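Local coordinates for lipoprotein (Mycoplasma mycoides subsp. capri, PDB 7ADK) that probably acts as a membrane-attached protease of the mycoplasma DUF31 family, related to chymotrypsin-like PA-clan peptidases, at residues F489-I494 with V545-L550; L551-Y556 with Y571-N576; K453-G458 with D501-I506; N289-T294 with Y660-W665. All coordinates share one frame; numbering follows the deposited sequence.

Contact 1. Residues F489-I494 with V545-L550; sequences FTFSPI and VDFAKL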
loop_
_atom_site.group_PDB
_atom_site.type_symbol
_atom_site.label_atom_id
_atom_site.label_comp_id
_atom_site.label_asym_id
_atom_site.label_seq_id
_atom_site.Cartn_x
_atom_site.Cartn_y
_atom_site.Cartn_z
ATOM N N PHE B 489 12.675 10.368 -14.971
ATOM C CA PHE B 489 13.546 11.320 -15.649
ATOM C C PHE B 489 12.960 12.711 -15.467
ATOM O O PHE B 489 11.878 12.975 -15.974
ATOM C CB PHE B 489 13.671 10.943 -17.134
ATOM C CG PHE B 489 14.139 9.524 -17.355
ATOM C CD1 PHE B 489 13.213 8.472 -17.357
ATOM C CD2 PHE B 489 15.504 9.247 -17.482
ATOM C CE1 PHE B 489 13.648 7.147 -17.434
ATOM C CE2 PHE B 489 15.938 7.923 -17.579
ATOM C CZ PHE B 489 15.014 6.871 -17.537
ATOM N N THR B 490 13.641 13.596 -14.751
ATOM C CA THR B 490 13.170 14.962 -14.474
ATOM C C THR B 490 14.041 15.967 -15.198
ATOM O O THR B 490 15.253 15.919 -15.088
ATOM C CB THR B 490 13.124 15.262 -12.974
ATOM O OG1 THR B 490 12.307 14.321 -12.324
ATOM C CG2 THR B 490 12.539 16.627 -12.637
ATOM N N PHE B 491 13.428 16.909 -15.898
ATOM C CA PHE B 491 14.085 17.937 -16.689
ATOM C C PHE B 491 13.764 19.320 -16.140
ATOM O O PHE B 491 12.625 19.609 -15.773
ATOM C CB PHE B 491 13.690 17.815 -18.156
ATOM C CG PHE B 491 13.885 16.438 -18.745
ATOM C CD1 PHE B 491 12.882 15.462 -18.595
ATOM C CD2 PHE B 491 15.068 16.119 -19.430
ATOM C CE1 PHE B 491 13.058 14.180 -19.134
ATOM C CE2 PHE B 491 15.220 14.850 -20.004
ATOM C CZ PHE B 491 14.219 13.882 -19.858
ATOM N N SER B 492 14.777 20.175 -16.090
ATOM C CA SER B 492 14.728 21.509 -15.501
ATOM C C SER B 492 15.483 22.510 -16.373
ATOM O O SER B 492 16.467 22.137 -17.005
ATOM C CB SER B 492 15.321 21.470 -14.098
ATOM O OG SER B 492 16.630 20.945 -14.104
ATOM N N PRO B 493 15.040 23.770 -16.457
ATOM C CA PRO B 493 15.645 24.786 -17.315
ATOM C C PRO B 493 16.943 25.381 -16.747
ATOM O O PRO B 493 17.128 25.478 -15.536
ATOM C CB PRO B 493 14.573 25.861 -17.433
ATOM C CG PRO B 493 13.835 25.797 -16.106
ATOM C CD PRO B 493 13.889 24.318 -15.758
ATOM N N ILE B 494 17.819 25.850 -17.630
ATOM C CA ILE B 494 19.114 26.466 -17.326
ATOM C C ILE B 494 19.312 27.703 -18.222
ATOM O O ILE B 494 18.760 27.785 -19.320
ATOM C CB ILE B 494 20.219 25.370 -17.428
ATOM C CG1 ILE B 494 20.484 24.781 -16.050
ATOM C CG2 ILE B 494 21.510 25.801 -18.097
ATOM C CD1 ILE B 494 21.565 23.716 -15.982
ATOM N N VAL B 545 7.542 16.005 -27.310
ATOM C CA VAL B 545 8.752 16.133 -26.506
ATOM C C VAL B 545 9.980 15.961 -27.397
ATOM O O VAL B 545 10.157 14.923 -28.035
ATOM C CB VAL B 545 8.742 15.143 -25.335
ATOM C CG1 VAL B 545 9.952 15.360 -24.453
ATOM C CG2 VAL B 545 7.508 15.270 -24.451
ATOM N N ASP B 546 10.848 16.970 -27.447
ATOM C CA ASP B 546 12.072 16.964 -28.258
ATOM C C ASP B 546 13.305 16.726 -27.379
ATOM O O ASP B 546 13.893 17.654 -26.827
ATOM C CB ASP B 546 12.136 18.258 -29.082
ATOM C CG ASP B 546 13.247 18.291 -30.143
ATOM O OD1 ASP B 546 14.168 17.457 -30.118
ATOM O OD2 ASP B 546 13.142 19.146 -31.049
ATOM N N PHE B 547 13.678 15.448 -27.195
ATOM C CA PHE B 547 14.763 15.089 -26.279
ATOM C C PHE B 547 16.143 15.585 -26.739
ATOM O O PHE B 547 17.013 15.812 -25.900
ATOM C CB PHE B 547 14.795 13.576 -26.070
ATOM C CG PHE B 547 13.585 13.022 -25.351
ATOM C CD1 PHE B 547 13.395 13.333 -23.989
ATOM C CD2 PHE B 547 12.666 12.211 -26.029
ATOM C CE1 PHE B 547 12.273 12.828 -23.311
ATOM C CE2 PHE B 547 11.548 11.694 -25.345
ATOM C CZ PHE B 547 11.358 12.013 -23.990
ATOM N N ALA B 548 16.346 15.845 -28.041
ATOM C CA ALA B 548 17.581 16.437 -28.554
ATOM C C ALA B 548 17.791 17.895 -28.100
ATOM O O ALA B 548 18.902 18.422 -28.206
ATOM C CB ALA B 548 17.601 16.334 -30.069
ATOM N N LYS B 549 16.762 18.537 -27.524
ATOM C CA LYS B 549 16.884 19.753 -26.708
ATOM C C LYS B 549 16.217 19.630 -25.337
ATOM O O LYS B 549 15.695 20.598 -24.820
ATOM C CB LYS B 549 16.529 21.035 -27.480
ATOM C CG LYS B 549 15.092 21.116 -28.004
ATOM C CD LYS B 549 14.771 22.521 -28.514
ATOM C CE LYS B 549 13.584 22.498 -29.459
ATOM N NZ LYS B 549 13.129 23.823 -29.862
ATOM N N LEU B 550 16.280 18.454 -24.719
ATOM C CA LEU B 550 16.177 18.296 -23.259
ATOM C C LEU B 550 17.454 17.683 -22.673
ATOM O O LEU B 550 17.793 17.958 -21.524
ATOM C CB LEU B 550 14.969 17.435 -22.868
ATOM C CG LEU B 550 13.585 18.063 -23.021
ATOM C CD1 LEU B 550 12.540 17.042 -22.639
ATOM C CD2 LEU B 550 13.388 19.275 -22.125
#
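In the antiparallel sheet of the peptidase region, strand 486-493 lays Phe-491 against the 3-10 turn and loop that follow strand 541-546, where Leu-550 faces it and the far end of Phe-547 reaches it. The methyl CD1 of Leu-550 sits almost squarely over one face of the Phe-491 ring, 4.1 Å from the centroid and 9° off the normal, which makes a CH-pi contact. Leu-550 also leans in with its CB, 3.7 Å from Phe-491 CD2. CG of Phe-491 is anti to its carbonyl carbon (chi1 -52°), and this directs the ring from the strand toward the turn. Phe-547 joins in differently: its CE1 comes within 4.1 Å of Phe-491 CZ, which lies near the plane of the Phe-547 ring and at its edge, while one face of that ring takes Val-545 CG1. The turn itself is shaped by two backbone bonds, Lys-549 N to Asp-546 O at 3.1 Å and Leu-550 N to Phe-547 O at 3.0 Å. They hold Phe-547 and Leu-550 close to each other. Phe-462 backs Leu-550, and Ile-579 and Ile-582 of helix 575-582 back Phe-547. All three touching side chains are buried and wholly hydrocarbon, so the join rests on dispersion and the hydrophobic effect, and the methyl over the ring gives it a defined geometry.

Contact 2. Residues L551-Y556 with Y571-N576; sequences LDKGKY and YETEQN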
loop_
_atom_site.group_PDB
_atom_site.type_symbol
_atom_site.label_atom_id
_atom_site.label_comp_id
_atom_site.label_asym_id
_atom_site.label_seq_id
_atom_site.Cartn_x
_atom_site.Cartn_y
_atom_site.Cartn_z
ATOM N N LEU B 551 18.177 16.879 -23.453
ATOM C CA LEU B 551 19.498 16.352 -23.103
ATOM C C LEU B 551 20.656 17.268 -23.549
ATOM O O LEU B 551 21.827 16.939 -23.365
ATOM C CB LEU B 551 19.615 14.919 -23.626
ATOM C CG LEU B 551 18.489 13.977 -23.195
ATOM C CD1 LEU B 551 18.622 12.647 -23.870
ATOM C CD2 LEU B 551 18.474 13.775 -21.721
ATOM N N ASP B 552 20.339 18.444 -24.097
ATOM C CA ASP B 552 21.301 19.515 -24.354
ATOM C C ASP B 552 21.688 20.232 -23.048
ATOM O O ASP B 552 20.947 21.076 -22.533
ATOM C CB ASP B 552 20.710 20.460 -25.408
ATOM C CG ASP B 552 21.663 21.560 -25.878
ATOM O OD1 ASP B 552 22.797 21.658 -25.366
ATOM O OD2 ASP B 552 21.277 22.319 -26.792
ATOM N N LYS B 553 22.870 19.909 -22.512
ATOM C CA LYS B 553 23.365 20.356 -21.198
ATOM C C LYS B 553 23.604 21.865 -21.077
ATOM O O LYS B 553 23.681 22.381 -19.964
ATOM C CB LYS B 553 24.632 19.562 -20.841
ATOM C CG LYS B 553 24.346 18.080 -20.579
ATOM C CD LYS B 553 25.592 17.293 -20.209
ATOM C CE LYS B 553 25.322 15.812 -20.004
ATOM N NZ LYS B 553 26.477 15.040 -19.676
ATOM N N GLY B 554 23.680 22.595 -22.192
ATOM C CA GLY B 554 23.807 24.054 -22.204
ATOM C C GLY B 554 22.506 24.807 -21.907
ATOM O O GLY B 554 22.539 26.014 -21.655
ATOM N N LYS B 555 21.363 24.112 -21.945
ATOM C CA LYS B 555 20.011 24.697 -21.907
ATOM C C LYS B 555 19.111 24.056 -20.862
ATOM O O LYS B 555 18.259 24.741 -20.304
ATOM C CB LYS B 555 19.379 24.607 -23.304
ATOM C CG LYS B 555 20.190 25.378 -24.354
ATOM C CD LYS B 555 19.617 25.228 -25.760
ATOM C CE LYS B 555 20.588 25.847 -26.762
ATOM N NZ LYS B 555 20.456 25.269 -28.090
ATOM N N TYR B 556 19.313 22.778 -20.555
ATOM C CA TYR B 556 18.565 22.045 -19.535
ATOM C C TYR B 556 19.466 21.091 -18.751
ATOM O O TYR B 556 20.408 20.529 -19.301
ATOM C CB TYR B 556 17.416 21.248 -20.185
ATOM C CG TYR B 556 16.469 22.045 -21.058
ATOM C CD1 TYR B 556 16.789 22.267 -22.407
ATOM C CD2 TYR B 556 15.305 22.619 -20.517
ATOM C CE1 TYR B 556 15.989 23.108 -23.192
ATOM C CE2 TYR B 556 14.502 23.462 -21.304
ATOM C CZ TYR B 556 14.846 23.711 -22.647
ATOM O OH TYR B 556 14.091 24.512 -23.437
ATOM N N TYR B 571 23.563 6.091 -14.122
ATOM C CA TYR B 571 22.749 5.724 -15.276
ATOM C C TYR B 571 23.496 5.892 -16.607
ATOM O O TYR B 571 24.630 6.365 -16.645
ATOM C CB TYR B 571 21.457 6.556 -15.272
ATOM C CG TYR B 571 20.287 5.838 -15.904
ATOM C CD1 TYR B 571 19.722 4.758 -15.210
ATOM C CD2 TYR B 571 19.751 6.232 -17.144
ATOM C CE1 TYR B 571 18.607 4.082 -15.721
ATOM C CE2 TYR B 571 18.634 5.550 -17.662
ATOM C CZ TYR B 571 18.047 4.486 -16.942
ATOM O OH TYR B 571 16.957 3.837 -17.414
ATOM N N GLU B 572 22.844 5.536 -17.712
ATOM C CA GLU B 572 23.306 5.808 -19.076
ATOM C C GLU B 572 23.539 7.310 -19.330
ATOM O O GLU B 572 22.899 8.162 -18.719
ATOM C CB GLU B 572 22.320 5.191 -20.071
ATOM C CG GLU B 572 22.710 5.234 -21.546
ATOM C CD GLU B 572 24.043 4.575 -21.844
ATOM O OE1 GLU B 572 24.074 3.380 -22.136
ATOM O OE2 GLU B 572 25.070 5.247 -21.777
ATOM N N THR B 573 24.514 7.639 -20.176
ATOM C CA THR B 573 24.951 9.009 -20.463
ATOM C C THR B 573 24.937 9.413 -21.941
ATOM O O THR B 573 24.605 10.558 -22.250
ATOM C CB THR B 573 26.307 9.250 -19.794
ATOM O OG1 THR B 573 26.679 10.589 -19.887
ATOM C CG2 THR B 573 27.448 8.431 -20.353
ATOM N N GLU B 574 25.278 8.523 -22.876
ATOM C CA GLU B 574 25.373 8.886 -24.297
ATOM C C GLU B 574 23.981 9.028 -24.927
ATOM O O GLU B 574 23.137 8.154 -24.770
ATOM C CB GLU B 574 26.274 7.897 -25.042
ATOM C CG GLU B 574 26.510 8.250 -26.520
ATOM C CD GLU B 574 25.474 7.663 -27.492
ATOM O OE1 GLU B 574 25.319 6.422 -27.516
ATOM O OE2 GLU B 574 24.854 8.437 -28.252
ATOM N N GLN B 575 23.722 10.131 -25.628
ATOM C CA GLN B 575 22.377 10.598 -25.974
ATOM C C GLN B 575 21.477 9.578 -26.678
ATOM O O GLN B 575 20.314 9.458 -26.307
ATOM C CB GLN B 575 22.497 11.869 -26.819
ATOM C CG GLN B 575 21.155 12.504 -27.165
ATOM C CD GLN B 575 21.280 13.859 -27.838
ATOM O OE1 GLN B 575 20.881 14.882 -27.310
ATOM N NE2 GLN B 575 21.836 13.939 -29.015
ATOM N N ASN B 576 21.938 8.863 -27.704
ATOM C CA ASN B 576 21.062 7.925 -28.418
ATOM C C ASN B 576 20.681 6.724 -27.538
ATOM O O ASN B 576 19.555 6.224 -27.614
ATOM C CB ASN B 576 21.734 7.468 -29.722
ATOM C CG ASN B 576 21.849 8.511 -30.818
ATOM O OD1 ASN B 576 22.252 8.216 -31.931
ATOM N ND2 ASN B 576 21.443 9.735 -30.607
#
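Van der Waals contact is carried by one pair, Leu-551 and Gln-575. The two side chains run at a slant to each other. Leu-551 CD1 lies 4.2 Å from Gln-575 CG, and the amide oxygen OE1 of Gln-575 ends 3.9 Å from Leu-551 CB. Gln-575 gets there because its CG is anti to the backbone N (chi1 -176°) and the chain beyond stays extended, so the aliphatic part reaches across to the leucine. Lys-553, also stretched out, brings its NZ toward Thr-573 OG1, but at 4.5 Å the two polar atoms are too far apart to bond.

The contact joins the loop between strands 541-546 and 556-562 to the start of helix 575-582, whose Leu-578 and Ile-579 also pack on Leu-551. Glu-574 is the N-cap of that helix: its OE2 accepts from Asn-576 N at 3.0 Å, with the donor well above the carboxylate plane, 58° out of it. Its other oxygen, OE1, pairs with Lys-577, and Asn-576 OD1 is tied to Asn-439.

Other polar bonds form within each segment. Glu-572 folds its OE2 back onto the chain, taking Thr-573 N at 2.9 Å on the anti side and, weakly, Glu-574 N. Across the way Asp-552 organises the loop: its backbone O accepts from both Lys-555 N and Tyr-556 N, each 3.1 Å, its OD1 receives a weak bond from Gly-554 N, in the manner of an Asx turn, and its OD2 makes a 3.3 Å salt bridge to Lys-555 NZ.

Contact 3. Residues K453-G458 with D501-I506; sequences KGIKDG and DAVTAI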
loop_
_atom_site.group_PDB
_atom_site.type_symbol
_atom_site.label_atom_id
_atom_site.label_comp_id
_atom_site.label_asym_id
_atom_site.label_seq_id
_atom_site.Cartn_x
_atom_site.Cartn_y
_atom_site.Cartn_z
ATOM N N LYS B 453 -3.084 20.976 -20.648
ATOM C CA LYS B 453 -3.130 22.388 -20.221
ATOM C C LYS B 453 -2.264 22.723 -18.996
ATOM O O LYS B 453 -2.076 23.894 -18.699
ATOM C CB LYS B 453 -4.569 22.923 -20.131
ATOM C CG LYS B 453 -5.369 22.674 -18.844
ATOM C CD LYS B 453 -6.673 23.495 -18.866
ATOM C CE LYS B 453 -7.461 23.431 -17.550
ATOM N NZ LYS B 453 -8.527 24.457 -17.476
ATOM N N GLY B 454 -1.692 21.729 -18.320
ATOM C CA GLY B 454 -0.658 21.935 -17.313
ATOM C C GLY B 454 0.671 22.419 -17.888
ATOM O O GLY B 454 1.516 22.917 -17.150
ATOM N N ILE B 455 0.877 22.310 -19.203
ATOM C CA ILE B 455 2.007 22.922 -19.897
ATOM C C ILE B 455 1.784 24.443 -19.966
ATOM O O ILE B 455 1.060 24.932 -20.827
ATOM C CB ILE B 455 2.262 22.270 -21.279
ATOM C CG1 ILE B 455 2.440 20.741 -21.211
ATOM C CG2 ILE B 455 3.510 22.866 -21.922
ATOM C CD1 ILE B 455 2.445 20.053 -22.557
ATOM N N LYS B 456 2.392 25.190 -19.039
ATOM C CA LYS B 456 2.319 26.652 -18.854
ATOM C C LYS B 456 3.695 27.312 -18.969
ATOM O O LYS B 456 4.712 26.657 -18.728
ATOM C CB LYS B 456 1.715 26.985 -17.484
ATOM C CG LYS B 456 0.293 26.462 -17.258
ATOM C CD LYS B 456 -0.253 27.045 -15.962
ATOM C CE LYS B 456 -1.670 26.591 -15.664
ATOM N NZ LYS B 456 -2.240 27.231 -14.506
ATOM N N ASP B 457 3.766 28.600 -19.301
ATOM C CA ASP B 457 5.077 29.254 -19.490
ATOM C C ASP B 457 5.890 29.441 -18.195
ATOM O O ASP B 457 7.121 29.490 -18.238
ATOM C CB ASP B 457 4.941 30.603 -20.212
ATOM C CG ASP B 457 4.291 30.518 -21.595
ATOM O OD1 ASP B 457 3.087 30.194 -21.683
ATOM O OD2 ASP B 457 4.974 30.847 -22.592
ATOM N N GLY B 458 5.252 29.504 -17.027
ATOM C CA GLY B 458 5.925 29.644 -15.734
ATOM C C GLY B 458 6.528 28.353 -15.165
ATOM O O GLY B 458 6.895 28.311 -13.996
ATOM N N ASP B 501 9.964 25.616 -24.756
ATOM C CA ASP B 501 10.785 25.547 -25.971
ATOM C C ASP B 501 11.084 24.100 -26.405
ATOM O O ASP B 501 11.474 23.880 -27.549
ATOM C CB ASP B 501 12.093 26.326 -25.792
ATOM C CG ASP B 501 11.927 27.792 -25.395
ATOM O OD1 ASP B 501 10.888 28.398 -25.727
ATOM O OD2 ASP B 501 12.867 28.355 -24.789
ATOM N N ALA B 502 10.906 23.118 -25.515
ATOM C CA ALA B 502 11.244 21.711 -25.727
ATOM C C ALA B 502 10.053 20.734 -25.575
ATOM O O ALA B 502 10.093 19.631 -26.119
ATOM C CB ALA B 502 12.374 21.382 -24.759
ATOM N N VAL B 503 9.017 21.110 -24.815
ATOM C CA VAL B 503 7.778 20.338 -24.602
ATOM C C VAL B 503 6.551 21.158 -25.006
ATOM O O VAL B 503 6.320 22.226 -24.450
ATOM C CB VAL B 503 7.656 19.873 -23.142
ATOM C CG1 VAL B 503 6.364 19.120 -22.874
ATOM C CG2 VAL B 503 8.798 18.950 -22.769
ATOM N N THR B 504 5.723 20.662 -25.928
ATOM C CA THR B 504 4.643 21.444 -26.565
ATOM C C THR B 504 3.361 20.628 -26.700
ATOM O O THR B 504 3.405 19.522 -27.217
ATOM C CB THR B 504 5.101 21.925 -27.959
ATOM O OG1 THR B 504 6.281 22.691 -27.904
ATOM C CG2 THR B 504 4.068 22.773 -28.689
ATOM N N ALA B 505 2.195 21.166 -26.339
ATOM C CA ALA B 505 0.908 20.581 -26.736
ATOM C C ALA B 505 0.600 20.918 -28.209
ATOM O O ALA B 505 0.425 22.086 -28.553
ATOM C CB ALA B 505 -0.183 21.081 -25.791
ATOM N N ILE B 506 0.561 19.925 -29.097
ATOM C CA ILE B 506 0.447 20.122 -30.556
ATOM C C ILE B 506 -0.973 20.003 -31.111
ATOM O O ILE B 506 -1.323 20.734 -32.030
ATOM C CB ILE B 506 1.457 19.193 -31.261
ATOM C CG1 ILE B 506 2.723 20.017 -31.427
ATOM C CG2 ILE B 506 0.991 18.593 -32.565
ATOM C CD1 ILE B 506 3.813 19.360 -32.223
#
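The hydrogen bond from Lys-549 NZ to Asp-501 O lies just before the strand whose residues Val-503 to Ala-505 receive Ile-455. Ile-455 carries the contact from the loop side. Its terminal methyl CD1 rests over the strand, 4.0 Å from Val-503 CG1, 4.0 Å from Ala-505 N and 4.3 Å from Ala-505 CB, so it settles between two side chains that leave the same side of the strand. CG1 of Ile-455 is anti to the carbonyl carbon (chi1 -54°), and with CD1 extended beyond it the long branch reaches the peptide between Thr-504 and Ala-505. The short branch works separately: Ile-455 CG2 touches Val-503 O at 3.8 Å, a van der Waals approach to a polar atom. Val-503 meets the isoleucine at about a right angle, with CG1 doing the touching. Thr-504 points its CB away, so the side chains facing Ile-455 are apolar. More exposed neighbours are charged: Asp-457 OD2 lies close to Glu-500 OE1, a proximity that would probably be unfavourable unless solvent or a proton eases it. The 453-458 segment lies in the loop between helix 449-452 and strand 461-467. Strand 503-507 pairs with strand 541-546, from which Val-543 packs on both Ile-455 and Val-503, and Tyr-292 of strand 289-293 also touches both residues.

Contact 4. Residues N289-T294 with Y660-W665; sequences NEEYKT and YDFSLW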
loop_
_atom_site.group_PDB
_atom_site.type_symbol
_atom_site.label_atom_id
_atom_site.label_comp_id
_atom_site.label_asym_id
_atom_site.label_seq_id
_atom_site.Cartn_x
_atom_site.Cartn_y
_atom_site.Cartn_z
ATOM N N ASN B 289 3.923 8.134 -16.192
ATOM C CA ASN B 289 3.252 8.922 -15.193
ATOM C C ASN B 289 3.993 10.262 -15.295
ATOM O O ASN B 289 5.213 10.291 -15.156
ATOM C CB ASN B 289 3.506 8.239 -13.853
ATOM C CG ASN B 289 2.989 8.983 -12.648
ATOM O OD1 ASN B 289 2.262 9.952 -12.732
ATOM N ND2 ASN B 289 3.338 8.530 -11.475
ATOM N N GLU B 290 3.315 11.342 -15.649
ATOM C CA GLU B 290 3.977 12.628 -15.899
ATOM C C GLU B 290 3.528 13.715 -14.934
ATOM O O GLU B 290 2.381 13.726 -14.478
ATOM C CB GLU B 290 3.849 13.042 -17.375
ATOM C CG GLU B 290 2.386 13.185 -17.825
ATOM C CD GLU B 290 2.154 14.228 -18.925
ATOM O OE1 GLU B 290 3.137 14.791 -19.469
ATOM O OE2 GLU B 290 0.968 14.502 -19.226
ATOM N N GLU B 291 4.447 14.637 -14.651
ATOM C CA GLU B 291 4.282 15.780 -13.760
ATOM C C GLU B 291 4.745 17.064 -14.459
ATOM O O GLU B 291 5.817 17.091 -15.062
ATOM C CB GLU B 291 5.077 15.591 -12.454
ATOM C CG GLU B 291 4.733 14.354 -11.597
ATOM C CD GLU B 291 5.809 13.241 -11.627
ATOM O OE1 GLU B 291 6.157 12.740 -12.714
ATOM O OE2 GLU B 291 6.305 12.845 -10.543
ATOM N N TYR B 292 3.978 18.144 -14.325
ATOM C CA TYR B 292 4.383 19.504 -14.675
ATOM C C TYR B 292 4.323 20.394 -13.432
ATOM O O TYR B 292 3.251 20.533 -12.853
ATOM C CB TYR B 292 3.455 20.073 -15.750
ATOM C CG TYR B 292 3.439 19.315 -17.052
ATOM C CD1 TYR B 292 4.595 19.307 -17.839
ATOM C CD2 TYR B 292 2.293 18.603 -17.464
ATOM C CE1 TYR B 292 4.627 18.632 -19.060
ATOM C CE2 TYR B 292 2.344 17.880 -18.676
ATOM C CZ TYR B 292 3.504 17.893 -19.470
ATOM O OH TYR B 292 3.588 17.137 -20.584
ATOM N N LYS B 293 5.440 20.994 -13.020
ATOM C CA LYS B 293 5.511 21.783 -11.787
ATOM C C LYS B 293 5.591 23.275 -12.105
ATOM O O LYS B 293 6.426 23.700 -12.899
ATOM C CB LYS B 293 6.670 21.251 -10.928
ATOM C CG LYS B 293 6.298 21.253 -9.439
ATOM C CD LYS B 293 7.431 20.719 -8.547
ATOM C CE LYS B 293 6.938 20.482 -7.107
ATOM N NZ LYS B 293 8.058 20.395 -6.131
ATOM N N THR B 294 4.705 24.077 -11.526
ATOM C CA THR B 294 4.495 25.501 -11.875
ATOM C C THR B 294 5.102 26.501 -10.888
ATOM O O THR B 294 5.213 27.677 -11.216
ATOM C CB THR B 294 2.993 25.801 -12.013
ATOM O OG1 THR B 294 2.327 25.334 -10.873
ATOM C CG2 THR B 294 2.392 25.144 -13.234
ATOM N N TYR B 660 4.223 13.230 -3.749
ATOM C CA TYR B 660 5.184 12.555 -4.641
ATOM C C TYR B 660 4.882 11.069 -4.991
ATOM O O TYR B 660 5.762 10.424 -5.571
ATOM C CB TYR B 660 6.634 12.751 -4.100
ATOM C CG TYR B 660 7.354 14.087 -4.290
ATOM C CD1 TYR B 660 6.816 15.146 -5.053
ATOM C CD2 TYR B 660 8.661 14.212 -3.768
ATOM C CE1 TYR B 660 7.592 16.294 -5.315
ATOM C CE2 TYR B 660 9.434 15.362 -4.022
ATOM C CZ TYR B 660 8.903 16.407 -4.809
ATOM O OH TYR B 660 9.648 17.509 -5.092
ATOM N N ASP B 661 3.698 10.491 -4.704
ATOM C CA ASP B 661 3.498 9.030 -4.856
ATOM C C ASP B 661 2.203 8.530 -5.523
ATOM O O ASP B 661 1.106 9.062 -5.342
ATOM C CB ASP B 661 3.772 8.291 -3.536
ATOM C CG ASP B 661 4.436 6.924 -3.743
ATOM O OD1 ASP B 661 4.708 6.537 -4.905
ATOM O OD2 ASP B 661 4.703 6.250 -2.728
ATOM N N PHE B 662 2.362 7.456 -6.307
ATOM C CA PHE B 662 1.424 6.960 -7.313
ATOM C C PHE B 662 1.387 5.428 -7.378
ATOM O O PHE B 662 2.295 4.731 -6.926
ATOM C CB PHE B 662 1.769 7.524 -8.695
ATOM C CG PHE B 662 1.790 9.029 -8.805
ATOM C CD1 PHE B 662 0.716 9.703 -9.398
ATOM C CD2 PHE B 662 2.914 9.757 -8.386
ATOM C CE1 PHE B 662 0.750 11.098 -9.544
ATOM C CE2 PHE B 662 2.941 11.152 -8.507
ATOM C CZ PHE B 662 1.857 11.823 -9.087
ATOM N N SER B 663 0.320 4.900 -7.987
ATOM C CA SER B 663 0.035 3.465 -8.174
ATOM C C SER B 663 -0.004 3.082 -9.661
ATOM O O SER B 663 -0.308 3.931 -10.482
ATOM C CB SER B 663 -1.322 3.118 -7.571
ATOM O OG SER B 663 -1.425 3.511 -6.225
ATOM N N LEU B 664 0.248 1.823 -10.035
ATOM C CA LEU B 664 0.122 1.296 -11.407
ATOM C C LEU B 664 -1.252 0.641 -11.634
ATOM O O LEU B 664 -1.367 -0.576 -11.754
ATOM C CB LEU B 664 1.293 0.335 -11.684
ATOM C CG LEU B 664 1.329 -0.262 -13.111
ATOM C CD1 LEU B 664 2.045 0.637 -14.098
ATOM C CD2 LEU B 664 2.054 -1.593 -13.095
ATOM N N TRP B 665 -2.315 1.446 -11.661
ATOM C CA TRP B 665 -3.701 0.967 -11.787
ATOM C C TRP B 665 -3.970 0.255 -13.129
ATOM O O TRP B 665 -3.317 0.480 -14.138
ATOM C CB TRP B 665 -4.692 2.108 -11.515
ATOM C CG TRP B 665 -5.936 1.775 -10.741
ATOM C CD1 TRP B 665 -7.116 1.371 -11.255
ATOM C CD2 TRP B 665 -6.158 1.838 -9.297
ATOM N NE1 TRP B 665 -8.020 1.165 -10.244
ATOM C CE2 TRP B 665 -7.476 1.396 -9.016
ATOM C CE3 TRP B 665 -5.393 2.254 -8.194
ATOM C CZ2 TRP B 665 -7.977 1.274 -7.724
ATOM C CZ3 TRP B 665 -5.889 2.154 -6.885
ATOM C CH2 TRP B 665 -7.165 1.639 -6.645
#
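Asn-289 stands its side-chain amide over one face of the Phe-662 ring. ND2 lies over the face near Phe-662 CG, displaced toward the rim, while OD1 reaches across to CD1 and CE1, with Asn-289 OD1 3.7 Å from Phe-662 CD1. Amide and ring planes are 73° apart, so the amide is upended on the ring and does not stack on it. Torsions on both sides put them together. CG of Asn-289 is anti to its backbone N (chi1 175°), sending the amide out from the strand; CG of Phe-662 is anti to its carbonyl carbon, which directs the ring toward the strand, and chi2 near -102° turns a face to the amide. ND2 also hydrogen-bonds Asn-480 OD1, consistent with the amide's orientation.

Glu-291 and Lys-293 leave the strand on the same side. Glu-291 brings OE2 to 4.3 Å from Phe-662 CE2, obliquely, but the charge is matched by Lys-488 in a salt bridge. Lys-293 is extended beyond CG and sets NZ near the plane of the Tyr-660 ring, at its edge, where Lys-293 NZ makes a weak 3.5 Å bond to Tyr-660 OH; its stronger partner is Gln-419 OE1. In the loop, Phe-662 N is tied to Asp-661 OD1 at 2.9 Å, and that oxygen also takes Gly-481 N.

Strand 289-293 lies between strands 421-433 and 461-467, antiparallel to both. Loop 660-665 lies between helices 651-655 and 688-691; its first residues run roughly antiparallel to strand 289-293, and Phe-662 also touches Ser-423 of strand 421-433.

Contacts 1, 3 and 4 all bear on the same antiparallel sheet, while contact 2 fastens a loop and a helix start at its margin. Contact 1 is fully buried and entirely hydrocarbon; contact 3 is apolar in its side chains but also touches backbone and is only partly covered, and contact 4 mixes an amide, charges and rings. Contact 2 is the most exposed, with no polar bond joining its two segments. Neighbouring contacts share elements: Ile-494 N bonds Lys-555 O between contacts 1 and 2, Asp-546 N bonds Ala-502 O between 1 and 3, and strand 289-293 serves both 3 and 4. Contact 4 spans the chain most widely, enclosing the others.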